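Local coordinates for envelope protein (White spot syndrome virus, PDB 7DDA) that binds heparin through sulfate sites in its C-terminal domain, and so probably helps the virion attach to host cells, at residues K38-I46 against N94-L102. Sequence-based numbering, arbitrary orientation.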
ATOM      1  N   LYS A  38       0.617 -12.732   4.820  1.00 18.70           N
ATOM      2  CA  LYS A  38       0.356 -13.491   3.606  1.00 18.86           C
ATOM      3  C   LYS A  38      -0.526 -14.695   3.939  1.00 21.98           C
ATOM      4  O   LYS A  38      -0.150 -15.537   4.766  1.00 22.13           O
ATOM      5  CB  LYS A  38       1.664 -13.944   2.958  1.00 16.78           C
ATOM      6  CG  LYS A  38       1.436 -14.871   1.773  1.00 21.51           C
ATOM      7  CD  LYS A  38       2.590 -14.842   0.785  1.00 23.91           C
ATOM      8  CE  LYS A  38       3.650 -15.855   1.115  1.00 28.00           C
ATOM      9  NZ  LYS A  38       3.247 -17.191   0.623  1.00 33.14           N
ATOM     10  N   ALA A  39      -1.687 -14.783   3.288  1.00 20.11           N
ATOM     11  CA  ALA A  39      -2.627 -15.874   3.502  1.00 20.62           C
ATOM     12  C   ALA A  39      -3.015 -16.503   2.169  1.00 22.09           C
ATOM     13  O   ALA A  39      -2.985 -15.853   1.124  1.00 23.14           O
ATOM     14  CB  ALA A  39      -3.885 -15.391   4.227  1.00 18.19           C
ATOM     15  N   ASP A  40      -3.409 -17.770   2.210  1.00 21.97           N
ATOM     16  CA  ASP A  40      -3.708 -18.494   0.982  1.00 23.05           C
ATOM     17  C   ASP A  40      -5.143 -18.236   0.521  1.00 23.08           C
ATOM     18  O   ASP A  40      -6.079 -18.306   1.320  1.00 24.30           O
ATOM     19  CB  ASP A  40      -3.486 -19.985   1.189  1.00 20.19           C
ATOM     20  CG  ASP A  40      -3.655 -20.757  -0.082  1.00 22.56           C
ATOM     21  OD1 ASP A  40      -2.682 -20.816  -0.865  1.00 17.73           O
ATOM     22  OD2 ASP A  40      -4.782 -21.260  -0.311  1.00 24.42           O
ATOM     23  N   CYS A  41      -5.322 -17.960  -0.775  1.00 20.83           N
ATOM     24  CA  CYS A  41      -6.650 -17.582  -1.260  1.00 23.73           C
ATOM     25  C   CYS A  41      -7.640 -18.736  -1.263  1.00 27.17           C
ATOM     26  O   CYS A  41      -8.847 -18.492  -1.302  1.00 31.52           O
ATOM     27  CB  CYS A  41      -6.581 -17.005  -2.671  1.00 21.08           C
ATOM     28  SG  CYS A  41      -6.034 -15.307  -2.766  1.00 25.64           S
ATOM     29  N   GLU A  42      -7.170 -19.978  -1.250  1.00 29.20           N
ATOM     30  CA  GLU A  42      -8.058 -21.129  -1.325  1.00 31.75           C
ATOM     31  C   GLU A  42      -8.427 -21.674   0.047  1.00 33.96           C
ATOM     32  O   GLU A  42      -9.599 -21.944   0.308  1.00 34.80           O
ATOM     33  CB  GLU A  42      -7.413 -22.234  -2.174  1.00 30.79           C
ATOM     34  CG  GLU A  42      -8.303 -23.447  -2.459  1.00 38.73           C
ATOM     35  CD  GLU A  42      -9.793 -23.095  -2.553  1.00 51.15           C
ATOM     36  OE1 GLU A  42     -10.165 -22.284  -3.437  1.00 48.73           O
ATOM     37  OE2 GLU A  42     -10.593 -23.656  -1.761  1.00 52.82           O
ATOM     38  N   THR A  43      -7.464 -21.830   0.942  1.00 29.01           N
ATOM     39  CA  THR A  43      -7.764 -22.347   2.266  1.00 25.26           C
ATOM     40  C   THR A  43      -7.978 -21.252   3.301  1.00 28.02           C
ATOM     41  O   THR A  43      -8.602 -21.509   4.338  1.00 28.05           O
ATOM     42  CB  THR A  43      -6.627 -23.264   2.720  1.00 29.73           C
ATOM     43  OG1 THR A  43      -5.427 -22.495   2.907  1.00 26.07           O
ATOM     44  CG2 THR A  43      -6.386 -24.341   1.659  1.00 21.59           C
ATOM     45  N   GLY A  44      -7.487 -20.039   3.041  1.00 26.31           N
ATOM     46  CA  GLY A  44      -7.444 -18.997   4.035  1.00 20.66           C
ATOM     47  C   GLY A  44      -6.266 -19.063   4.980  1.00 25.14           C
ATOM     48  O   GLY A  44      -6.058 -18.112   5.738  1.00 26.21           O
ATOM     49  N   ASP A  45      -5.469 -20.132   4.943  1.00 26.13           N
ATOM     50  CA  ASP A  45      -4.418 -20.321   5.936  1.00 21.89           C
ATOM     51  C   ASP A  45      -3.357 -19.231   5.857  1.00 23.41           C
ATOM     52  O   ASP A  45      -2.996 -18.755   4.780  1.00 24.44           O
ATOM     53  CB  ASP A  45      -3.750 -21.678   5.758  1.00 21.85           C
ATOM     54  CG  ASP A  45      -4.690 -22.824   6.000  1.00 29.73           C
ATOM     55  OD1 ASP A  45      -5.814 -22.579   6.499  1.00 30.60           O
ATOM     56  OD2 ASP A  45      -4.309 -23.968   5.671  1.00 33.61           O
ATOM     57  N   ILE A  46      -2.820 -18.875   7.015  1.00 19.90           N
ATOM     58  CA  ILE A  46      -1.793 -17.847   7.099  1.00 22.81           C
ATOM     59  C   ILE A  46      -0.444 -18.477   6.781  1.00 24.56           C
ATOM     60  O   ILE A  46      -0.036 -19.442   7.427  1.00 28.12           O
ATOM     61  CB  ILE A  46      -1.792 -17.183   8.485  1.00 21.40           C
ATOM     62  CG1 ILE A  46      -3.044 -16.313   8.628  1.00 18.29           C
ATOM     63  CG2 ILE A  46      -0.531 -16.373   8.696  1.00 16.67           C
ATOM     64  CD1 ILE A  46      -3.157 -15.603   9.937  1.00 14.55           C
ATOM     65  N   ASN A  94     -18.142 -18.759  -6.892  1.00 32.12           N
ATOM     66  CA  ASN A  94     -17.394 -17.735  -7.605  1.00 32.30           C
ATOM     67  C   ASN A  94     -16.678 -16.774  -6.676  1.00 34.57           C
ATOM     68  O   ASN A  94     -15.768 -16.063  -7.122  1.00 28.94           O
ATOM     69  CB  ASN A  94     -18.321 -16.933  -8.517  1.00 34.10           C
ATOM     70  CG  ASN A  94     -18.705 -17.694  -9.750  1.00 34.08           C
ATOM     71  OD1 ASN A  94     -19.688 -18.439  -9.736  1.00 31.84           O
ATOM     72  ND2 ASN A  94     -17.913 -17.542 -10.826  1.00 32.04           N
ATOM     73  N   THR A  95     -17.073 -16.724  -5.404  1.00 31.73           N
ATOM     74  CA  THR A  95     -16.422 -15.861  -4.440  1.00 25.43           C
ATOM     75  C   THR A  95     -16.071 -16.650  -3.191  1.00 28.67           C
ATOM     76  O   THR A  95     -16.551 -17.760  -2.941  1.00 31.07           O
ATOM     77  CB  THR A  95     -17.275 -14.642  -4.050  1.00 24.22           C
ATOM     78  OG1 THR A  95     -18.491 -15.061  -3.412  1.00 26.11           O
ATOM     79  CG2 THR A  95     -17.590 -13.785  -5.278  1.00 26.36           C
ATOM     80  N   LYS A  96     -15.235 -16.011  -2.399  1.00 27.46           N
ATOM     81  CA  LYS A  96     -14.611 -16.583  -1.228  1.00 29.42           C
ATOM     82  C   LYS A  96     -14.720 -15.528  -0.140  1.00 28.56           C
ATOM     83  O   LYS A  96     -14.495 -14.342  -0.411  1.00 25.39           O
ATOM     84  CB  LYS A  96     -13.151 -16.878  -1.547  1.00 30.90           C
ATOM     85  CG  LYS A  96     -12.454 -17.776  -0.609  1.00 35.65           C
ATOM     86  CD  LYS A  96     -12.435 -19.153  -1.204  1.00 37.09           C
ATOM     87  CE  LYS A  96     -11.741 -20.085  -0.283  1.00 39.01           C
ATOM     88  NZ  LYS A  96     -12.342 -21.436  -0.282  1.00 43.44           N
ATOM     89  N   LYS A  97     -15.089 -15.931   1.070  1.00 28.45           N
ATOM     90  CA  LYS A  97     -15.132 -15.005   2.201  1.00 28.09           C
ATOM     91  C   LYS A  97     -14.064 -15.413   3.211  1.00 27.51           C
ATOM     92  O   LYS A  97     -14.116 -16.521   3.755  1.00 30.30           O
ATOM     93  CB  LYS A  97     -16.513 -14.975   2.840  1.00 23.63           C
ATOM     94  CG  LYS A  97     -16.587 -14.132   4.076  1.00 27.00           C
ATOM     95  CD  LYS A  97     -16.323 -12.670   3.796  1.00 28.40           C
ATOM     96  CE  LYS A  97     -16.215 -11.873   5.107  1.00 29.68           C
ATOM     97  NZ  LYS A  97     -17.287 -12.196   6.107  1.00 25.79           N
ATOM     98  N   LEU A  98     -13.087 -14.532   3.433  1.00 21.40           N
ATOM     99  CA  LEU A  98     -11.931 -14.818   4.274  1.00 22.12           C
ATOM    100  C   LEU A  98     -11.957 -13.875   5.465  1.00 22.13           C
ATOM    101  O   LEU A  98     -11.940 -12.653   5.291  1.00 23.77           O
ATOM    102  CB  LEU A  98     -10.621 -14.652   3.499  1.00 19.13           C
ATOM    103  CG  LEU A  98     -10.479 -15.551   2.271  1.00 26.11           C
ATOM    104  CD1 LEU A  98      -9.130 -15.329   1.599  1.00 18.09           C
ATOM    105  CD2 LEU A  98     -10.667 -17.017   2.647  1.00 26.23           C
ATOM    106  N   LEU A  99     -11.977 -14.431   6.668  1.00 18.34           N
ATOM    107  CA  LEU A  99     -12.154 -13.610   7.855  1.00 21.43           C
ATOM    108  C   LEU A  99     -11.006 -13.855   8.819  1.00 21.33           C
ATOM    109  O   LEU A  99     -10.706 -15.004   9.152  1.00 23.61           O
ATOM    110  CB  LEU A  99     -13.508 -13.898   8.515  1.00 19.96           C
ATOM    111  CG  LEU A  99     -13.784 -13.245   9.860  1.00 19.31           C
ATOM    112  CD1 LEU A  99     -13.739 -11.736   9.735  1.00 18.98           C
ATOM    113  CD2 LEU A  99     -15.153 -13.694  10.369  1.00 20.41           C
ATOM    114  N   TYR A 100     -10.380 -12.772   9.275  1.00 22.02           N
ATOM    115  CA  TYR A 100      -9.232 -12.836  10.164  1.00 18.83           C
ATOM    116  C   TYR A 100      -9.491 -12.036  11.427  1.00 18.66           C
ATOM    117  O   TYR A 100     -10.305 -11.108  11.437  1.00 19.41           O
ATOM    118  CB  TYR A 100      -7.972 -12.331   9.444  1.00 17.50           C
ATOM    119  CG  TYR A 100      -7.664 -13.244   8.298  1.00 20.56           C
ATOM    120  CD1 TYR A 100      -6.888 -14.386   8.481  1.00 17.31           C
ATOM    121  CD2 TYR A 100      -8.231 -13.021   7.046  1.00 20.49           C
ATOM    122  CE1 TYR A 100      -6.645 -15.255   7.432  1.00 16.68           C
ATOM    123  CE2 TYR A 100      -7.994 -13.891   5.994  1.00 21.18           C
ATOM    124  CZ  TYR A 100      -7.209 -15.004   6.192  1.00 19.08           C
ATOM    125  OH  TYR A 100      -6.987 -15.852   5.129  1.00 20.61           O
ATOM    126  N   GLY A 101      -8.799 -12.418  12.494  1.00 20.97           N
ATOM    127  CA  GLY A 101      -8.812 -11.668  13.740  1.00 15.75           C
ATOM    128  C   GLY A 101      -7.410 -11.229  14.117  1.00 19.59           C
ATOM    129  O   GLY A 101      -6.446 -11.971  13.920  1.00 23.22           O
ATOM    130  N   LEU A 102      -7.301 -10.018  14.655  1.00 18.71           N
ATOM    131  CA  LEU A 102      -6.071  -9.532  15.267  1.00 20.43           C
ATOM    132  C   LEU A 102      -6.354  -9.239  16.737  1.00 21.79           C
ATOM    133  O   LEU A 102      -7.221  -8.414  17.055  1.00 21.72           O
ATOM    134  CB  LEU A 102      -5.554  -8.274  14.551  1.00 20.09           C
ATOM    135  CG  LEU A 102      -4.279  -7.600  15.089  1.00 25.27           C
ATOM    136  CD1 LEU A 102      -3.456  -6.949  13.971  1.00 24.59           C
ATOM    137  CD2 LEU A 102      -4.590  -6.568  16.169  1.00 22.54           C
TER
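K96 NZ pairs with two carboxylates: E42 across the contact, whose OE2 lies 3.2 Å from K96 NZ in a salt bridge, and D89 of the adjoining strand 80-89. NZ meets E42 OE2 from above the carboxylate, about 50° out of its plane, and the two side chains cross at roughly a right angle. A weak bond from NZ to the E42 carbonyl is doubtful, because that oxygen is placed too close to the lysine chain. On its way the K96 chain, bent at its second side-chain torsion, passes the carbonyl of C41, with K96 CD 3.6 Å from C41 O.

Two residues along the strand, L98 sets CD2 at 4.0 Å from G44 CA. Y100 follows, and its hydroxyl donates to the G44 carbonyl, OH to O 2.5 Å. The oxygen lies at the ring edge, in plane; the donor approaches at a C=O...OH angle of 119°, tilted 20° from the carbonyl plane. Beside the phenol, A39 CB is 3.9 Å from Y100 CZ, while I46 CG1 lies 3.9 Å from Y100 CE1 and the I46 chain runs past the ring in the opposite direction.

The turn receiving these groups is shaped from within. D40 OD2 accepts from the backbone N of both E42 and T43, an Asx turn and Asx motif, while D40 OD1 forms a salt bridge with K160. Residues 41-45 link antiparallel strands 30-40 and 46-52 in a hairpin, closed by D40 N to D45 O and G44 N to D40 O, at the edge of their sheet. It lies over strand 95-104 of the second sheet, where L98 also packs on L161 of strand 160-170, I152 of strand 145-153 and A87 of strand 80-89.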